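Local coordinates for Ifi204 (Mus musculus domesticus, PDB 5YZW), which probably acts as an interferon-inducible DNA sensor of innate immunity, recognising DNA through its HIN domains, at residues S164-V169 against S188-I193; N103-I108 against S121-V126. All coordinates share one frame; numbering follows the deposited sequence.

How the interactions relate
Both contacts belong to the second of the two beta-rich halves of the chain, meeting at strand 165-169 and its neighbour 119-132. Interaction 1 is a strand-to-strand pairing: its backbone bonds join two antiparallel partners, with a largely buried apolar face of L166, L168 and M190, and another that runs from buried V169 and Y189 to the partly exposed polar pair R167 and Q191. Both are partly buried; interaction 2 is the smaller, and sets an irregular loop against a strand through two bonds that involve side chains and through a tyrosine ring. The two connect directly: L168 and L166 pair by backbone with G122 and Y124, and R167 forms a salt bridge with E123.

Interaction 1 of 2, residues S164-V169 against S188-I193; sequences SKLRLV and SYMQVI
L166 to V169 run antiparallel to Y189 to V192, the strand axes 4.7 Å apart at their closest, with R167–Q191 and V169–Y189 as hydrogen-bonded pairs and L166–V192 and L168–M190 as non-hydrogen-bonded ones. Each hydrogen-bonded pair exchanges two backbone bonds, and a further one, I193 N to K165 O at 2.9 Å, carries the pairing to the last modelled residue.

On the apolar face the M190 side chain does most of the work. Its CG lies between the backbone N and the carbonyl carbon, chi1 57°, and the chain is extended at chi2 before bending at chi3. The terminal CE is shared by two leucines: it is 3.5 Å from L166 CD1 and 3.4 Å from L168 CD2, both tighter than ordinary van der Waals contact. M190 lies alongside L168 but slants across L166, whose other methyl, CD2, which also touches that CE, reaches V192 CG1 at 4.1 Å. L155 and F171 pack on M190 from elsewhere in the chain.

HIN domains are built from two tandem OB folds, and this pairing brings the C-terminal strand onto the sheet of the second, where 165-169 also pairs with 119-132 along its other edge.

R167 and Q191 rise side by side on the opposite face. R167 NH1 donates to Q191 OE1 at 2.8 Å in a rather bent bond, 139° at the hydrogen, with the guanidinium and amide planes 71° apart. I193 CD1 sits over one guanidinium face, off toward the rim, 4.1 Å from R167 NH2, which also forms a salt bridge with E123. Farther along, V169 CG2 meets the Y189 ring at its edge, 4.2 Å from CD2, while Y189 OH bonds to E20 and the ring meets F22, linking this sheet to strand 11-25.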
loop_
_atom_site.group_PDB
_atom_site.type_symbol
_atom_site.label_atom_id
_atom_site.label_comp_id
_atom_site.label_asym_id
_atom_site.label_seq_id
_atom_site.Cartn_x
_atom_site.Cartn_y
_atom_site.Cartn_z
ATOM N N SER A 164 16.071 -7.897 8.986
ATOM C CA SER A 164 14.647 -8.107 8.795
ATOM C C SER A 164 14.239 -7.699 7.380
ATOM O O SER A 164 14.905 -6.892 6.718
ATOM C CB SER A 164 13.845 -7.317 9.829
ATOM O OG SER A 164 14.147 -7.755 11.142
ATOM N N LYS A 165 13.141 -8.287 6.911
ATOM C CA LYS A 165 12.546 -7.914 5.633
ATOM C C LYS A 165 11.306 -7.064 5.883
ATOM O O LYS A 165 10.456 -7.415 6.710
ATOM C CB LYS A 165 12.192 -9.140 4.791
ATOM C CG LYS A 165 12.446 -8.921 3.301
ATOM C CD LYS A 165 11.798 -9.999 2.454
ATOM C CE LYS A 165 12.005 -9.740 0.968
ATOM N NZ LYS A 165 11.176 -10.666 0.145
ATOM N N LEU A 166 11.208 -5.956 5.159
ATOM C CA LEU A 166 10.238 -4.905 5.424
ATOM C C LEU A 166 9.229 -4.815 4.289
ATOM O O LEU A 166 9.611 -4.650 3.124
ATOM C CB LEU A 166 10.948 -3.567 5.583
ATOM C CG LEU A 166 10.976 -3.005 6.990
ATOM C CD1 LEU A 166 11.512 -1.593 6.921
ATOM C CD2 LEU A 166 9.588 -3.049 7.578
ATOM N N ARG A 167 7.949 -4.905 4.629
ATOM C CA ARG A 167 6.871 -4.685 3.673
ATOM C C ARG A 167 6.394 -3.250 3.844
ATOM O O ARG A 167 5.888 -2.883 4.911
ATOM C CB ARG A 167 5.729 -5.671 3.884
ATOM C CG ARG A 167 4.444 -5.306 3.121
ATOM C CD ARG A 167 3.399 -6.389 3.311
ATOM N NE ARG A 167 3.838 -7.647 2.709
ATOM C CZ ARG A 167 3.621 -8.849 3.238
ATOM N NH1 ARG A 167 2.967 -8.968 4.390
ATOM N NH2 ARG A 167 4.056 -9.939 2.612
ATOM N N LEU A 168 6.587 -2.437 2.806
ATOM C CA LEU A 168 6.219 -1.028 2.814
ATOM C C LEU A 168 4.994 -0.823 1.946
ATOM O O LEU A 168 4.954 -1.292 0.801
ATOM C CB LEU A 168 7.353 -0.140 2.294
ATOM C CG LEU A 168 8.771 -0.362 2.816
ATOM C CD1 LEU A 168 9.768 0.326 1.891
ATOM C CD2 LEU A 168 8.864 0.189 4.207
ATOM N N VAL A 169 4.011 -0.097 2.469
ATOM C CA VAL A 169 2.813 0.224 1.697
ATOM C C VAL A 169 2.595 1.728 1.731
ATOM O O VAL A 169 2.521 2.325 2.815
ATOM C CB VAL A 169 1.571 -0.508 2.221
ATOM C CG1 VAL A 169 0.371 -0.124 1.376
ATOM C CG2 VAL A 169 1.819 -2.012 2.238
ATOM N N SER A 188 0.766 5.745 5.320
ATOM C CA SER A 188 1.733 4.666 5.197
ATOM C C SER A 188 1.427 3.530 6.149
ATOM O O SER A 188 0.812 3.690 7.213
ATOM C CB SER A 188 3.181 5.139 5.467
ATOM O OG SER A 188 3.575 6.167 4.579
ATOM N N TYR A 189 1.927 2.365 5.768
ATOM C CA TYR A 189 1.834 1.178 6.598
ATOM C C TYR A 189 3.092 0.362 6.353
ATOM O O TYR A 189 3.632 0.341 5.244
ATOM C CB TYR A 189 0.566 0.342 6.274
ATOM C CG TYR A 189 0.555 -0.996 6.991
ATOM C CD1 TYR A 189 0.089 -1.104 8.300
ATOM C CD2 TYR A 189 1.033 -2.142 6.373
ATOM C CE1 TYR A 189 0.103 -2.336 8.977
ATOM C CE2 TYR A 189 1.048 -3.370 7.029
ATOM C CZ TYR A 189 0.590 -3.467 8.329
ATOM O OH TYR A 189 0.609 -4.696 8.965
ATOM N N MET A 190 3.556 -0.316 7.391
ATOM C CA MET A 190 4.692 -1.198 7.214
ATOM C C MET A 190 4.621 -2.299 8.256
ATOM O O MET A 190 4.035 -2.122 9.328
ATOM C CB MET A 190 6.024 -0.436 7.334
ATOM C CG MET A 190 6.197 0.313 8.650
ATOM S SD MET A 190 7.749 1.264 8.742
ATOM C CE MET A 190 8.739 0.353 7.602
ATOM N N GLN A 191 5.215 -3.442 7.922
ATOM C CA GLN A 191 5.397 -4.519 8.881
ATOM C C GLN A 191 6.599 -5.344 8.450
ATOM O O GLN A 191 6.952 -5.378 7.268
ATOM C CB GLN A 191 4.149 -5.394 8.995
ATOM C CG GLN A 191 4.160 -6.583 8.070
ATOM C CD GLN A 191 2.778 -7.169 7.851
ATOM O OE1 GLN A 191 2.404 -7.483 6.722
ATOM N NE2 GLN A 191 2.025 -7.346 8.936
ATOM N N VAL A 192 7.244 -5.995 9.426
ATOM C CA VAL A 192 8.339 -6.909 9.130
ATOM C C VAL A 192 7.754 -8.285 8.834
ATOM O O VAL A 192 6.694 -8.659 9.347
ATOM C CB VAL A 192 9.361 -6.964 10.289
ATOM C CG1 VAL A 192 9.657 -5.564 10.821
ATOM C CG2 VAL A 192 8.858 -7.852 11.400
ATOM N N ILE A 193 8.450 -9.055 8.000
ATOM C CA ILE A 193 8.014 -10.412 7.675
ATOM C C ILE A 193 8.876 -11.461 8.383
ATOM O O ILE A 193 8.428 -12.584 8.635
ATOM C CB ILE A 193 8.028 -10.641 6.156
ATOM C CG1 ILE A 193 7.499 -9.406 5.426
ATOM C CG2 ILE A 193 7.201 -11.870 5.798
ATOM C CD1 ILE A 193 7.865 -9.350 3.957
#

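Interaction 2 of 2, residues N103-I108 against S121-V126; sequences NATPKI and SGEYLV
Two first torsions bring T105 and Y124 together: T105 puts OG1 beside its backbone N and CG2 anti to it (chi1 -78°), and Y124 sets CG anti to its carbonyl carbon (chi1 -58°). The far end of the ring comes up to the loop. That loop, between helices 96-103 and 108-112, belongs to the connection between the two OB folds of the HIN domain, and it rests here on strand 119-132 of the second.

T105 uses its two branches differently. OG1 accepts the backbone N-H of E123, with 2.9 Å from N to OG1 and 165° at the hydrogen, which gives a strand N-H a partner from the loop. CG2 comes obliquely to the Y124 ring and lies 3.4 Å from CZ. G122 leaves space for the Y124 ring: a CB there would lie 2.6 Å from Y124 CE2, and would also sit tightly against T105 CG2 and P106 CD of the loop.

The phenol reaches past T105 to the next residue. Y124 OH donates to P106 O at 2.8 Å, the oxygen lying at the ring edge near its plane and the hydroxyl tilted somewhat from the carbonyl plane. The proline and tyrosine side chains cross at about a right angle, with P106 CD 3.4 Å from Y124 OH. A phenylalanine at Y124 would probably leave P106 O without this donor and the loop less firmly held to the strand. I140 of strand 135-142 and L111 of helix 108-112 also touch Y124, which is buried among loop, helix and sheet.

I108, the first residue of helix 108-112, adds its CG1 at 4.1 Å from Y124 CE1, again obliquely. At the other end of the contact, P106 CD closes on the backbone of the strand, 3.2 Å from S121 O.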
loop_
_atom_site.group_PDB
_atom_site.type_symbol
_atom_site.label_atom_id
_atom_site.label_comp_id
_atom_site.label_asym_id
_atom_site.label_seq_id
_atom_site.Cartn_x
_atom_site.Cartn_y
_atom_site.Cartn_z
ATOM N N ASN A 103 1.553 -7.983 -7.423
ATOM C CA ASN A 103 2.283 -8.186 -6.180
ATOM C C ASN A 103 3.779 -7.904 -6.325
ATOM O O ASN A 103 4.563 -8.243 -5.432
ATOM C CB ASN A 103 2.035 -9.618 -5.682
ATOM C CG ASN A 103 2.566 -9.861 -4.280
ATOM O OD1 ASN A 103 3.551 -10.578 -4.092
ATOM N ND2 ASN A 103 1.925 -9.253 -3.290
ATOM N N ALA A 104 4.203 -7.284 -7.419
ATOM C CA ALA A 104 5.629 -7.130 -7.661
ATOM C C ALA A 104 6.192 -5.976 -6.846
ATOM O O ALA A 104 5.530 -4.954 -6.639
ATOM C CB ALA A 104 5.905 -6.908 -9.147
ATOM N N THR A 105 7.413 -6.156 -6.376
ATOM C CA THR A 105 8.171 -5.102 -5.726
ATOM C C THR A 105 9.041 -4.397 -6.755
ATOM O O THR A 105 9.799 -5.064 -7.474
ATOM C CB THR A 105 9.038 -5.676 -4.610
ATOM O OG1 THR A 105 8.227 -5.947 -3.455
ATOM C CG2 THR A 105 10.132 -4.696 -4.229
ATOM N N PRO A 106 8.951 -3.074 -6.890
ATOM C CA PRO A 106 9.801 -2.377 -7.862
ATOM C C PRO A 106 11.273 -2.507 -7.485
ATOM O O PRO A 106 11.634 -2.455 -6.306
ATOM C CB PRO A 106 9.330 -0.913 -7.779
ATOM C CG PRO A 106 8.125 -0.903 -6.894
ATOM C CD PRO A 106 8.139 -2.152 -6.082
ATOM N N LYS A 107 12.126 -2.699 -8.490
ATOM C CA LYS A 107 13.561 -2.716 -8.216
ATOM C C LYS A 107 14.051 -1.305 -7.899
ATOM O O LYS A 107 13.563 -0.314 -8.454
ATOM C CB LYS A 107 14.342 -3.318 -9.390
ATOM C CG LYS A 107 13.978 -4.780 -9.683
ATOM C CD LYS A 107 15.157 -5.720 -9.512
ATOM C CE LYS A 107 14.718 -7.109 -9.048
ATOM N NZ LYS A 107 15.822 -8.112 -9.118
ATOM N N ILE A 108 15.002 -1.217 -6.968
ATOM C CA ILE A 108 15.480 0.085 -6.501
ATOM C C ILE A 108 15.964 0.937 -7.667
ATOM O O ILE A 108 15.662 2.137 -7.742
ATOM C CB ILE A 108 16.571 -0.114 -5.432
ATOM C CG1 ILE A 108 15.947 -0.705 -4.164
ATOM C CG2 ILE A 108 17.327 1.190 -5.153
ATOM C CD1 ILE A 108 16.771 -0.521 -2.919
ATOM N N SER A 121 5.050 0.915 -3.025
ATOM C CA SER A 121 4.820 -0.234 -2.165
ATOM C C SER A 121 5.820 -1.303 -2.561
ATOM O O SER A 121 6.109 -1.465 -3.748
ATOM C CB SER A 121 3.397 -0.784 -2.331
ATOM O OG SER A 121 2.463 -0.016 -1.590
ATOM N N GLY A 122 6.357 -2.028 -1.590
ATOM C CA GLY A 122 7.392 -3.001 -1.892
ATOM C C GLY A 122 7.911 -3.666 -0.637
ATOM O O GLY A 122 7.741 -3.158 0.477
ATOM N N GLU A 123 8.547 -4.820 -0.842
ATOM C CA GLU A 123 9.175 -5.583 0.227
ATOM C C GLU A 123 10.676 -5.597 -0.004
ATOM O O GLU A 123 11.138 -6.069 -1.047
ATOM C CB GLU A 123 8.643 -7.011 0.282
ATOM C CG GLU A 123 7.139 -7.134 0.307
ATOM C CD GLU A 123 6.686 -8.580 0.377
ATOM O OE1 GLU A 123 5.464 -8.823 0.318
ATOM O OE2 GLU A 123 7.556 -9.468 0.491
ATOM N N TYR A 124 11.435 -5.108 0.975
ATOM C CA TYR A 124 12.872 -4.950 0.820
ATOM C C TYR A 124 13.602 -5.466 2.055
ATOM O O TYR A 124 13.046 -5.528 3.155
ATOM C CB TYR A 124 13.242 -3.480 0.578
ATOM C CG TYR A 124 12.575 -2.878 -0.628
ATOM C CD1 TYR A 124 13.093 -3.066 -1.898
ATOM C CD2 TYR A 124 11.398 -2.153 -0.501
ATOM C CE1 TYR A 124 12.485 -2.515 -3.010
ATOM C CE2 TYR A 124 10.767 -1.608 -1.615
ATOM C CZ TYR A 124 11.319 -1.795 -2.868
ATOM O OH TYR A 124 10.699 -1.263 -3.983
ATOM N N LEU A 125 14.862 -5.845 1.848
ATOM C CA LEU A 125 15.750 -6.259 2.929
ATOM C C LEU A 125 16.428 -5.039 3.532
ATOM O O LEU A 125 16.939 -4.183 2.801
ATOM C CB LEU A 125 16.808 -7.242 2.422
ATOM C CG LEU A 125 16.331 -8.639 2.019
ATOM C CD1 LEU A 125 16.018 -8.708 0.527
ATOM C CD2 LEU A 125 17.378 -9.685 2.409
ATOM N N VAL A 126 16.429 -4.962 4.859
ATOM C CA VAL A 126 17.080 -3.874 5.582
ATOM C C VAL A 126 18.506 -4.284 5.918
ATOM O O VAL A 126 18.755 -5.428 6.309
ATOM C CB VAL A 126 16.291 -3.520 6.856
ATOM C CG1 VAL A 126 16.783 -2.199 7.440
ATOM C CG2 VAL A 126 14.787 -3.478 6.559
#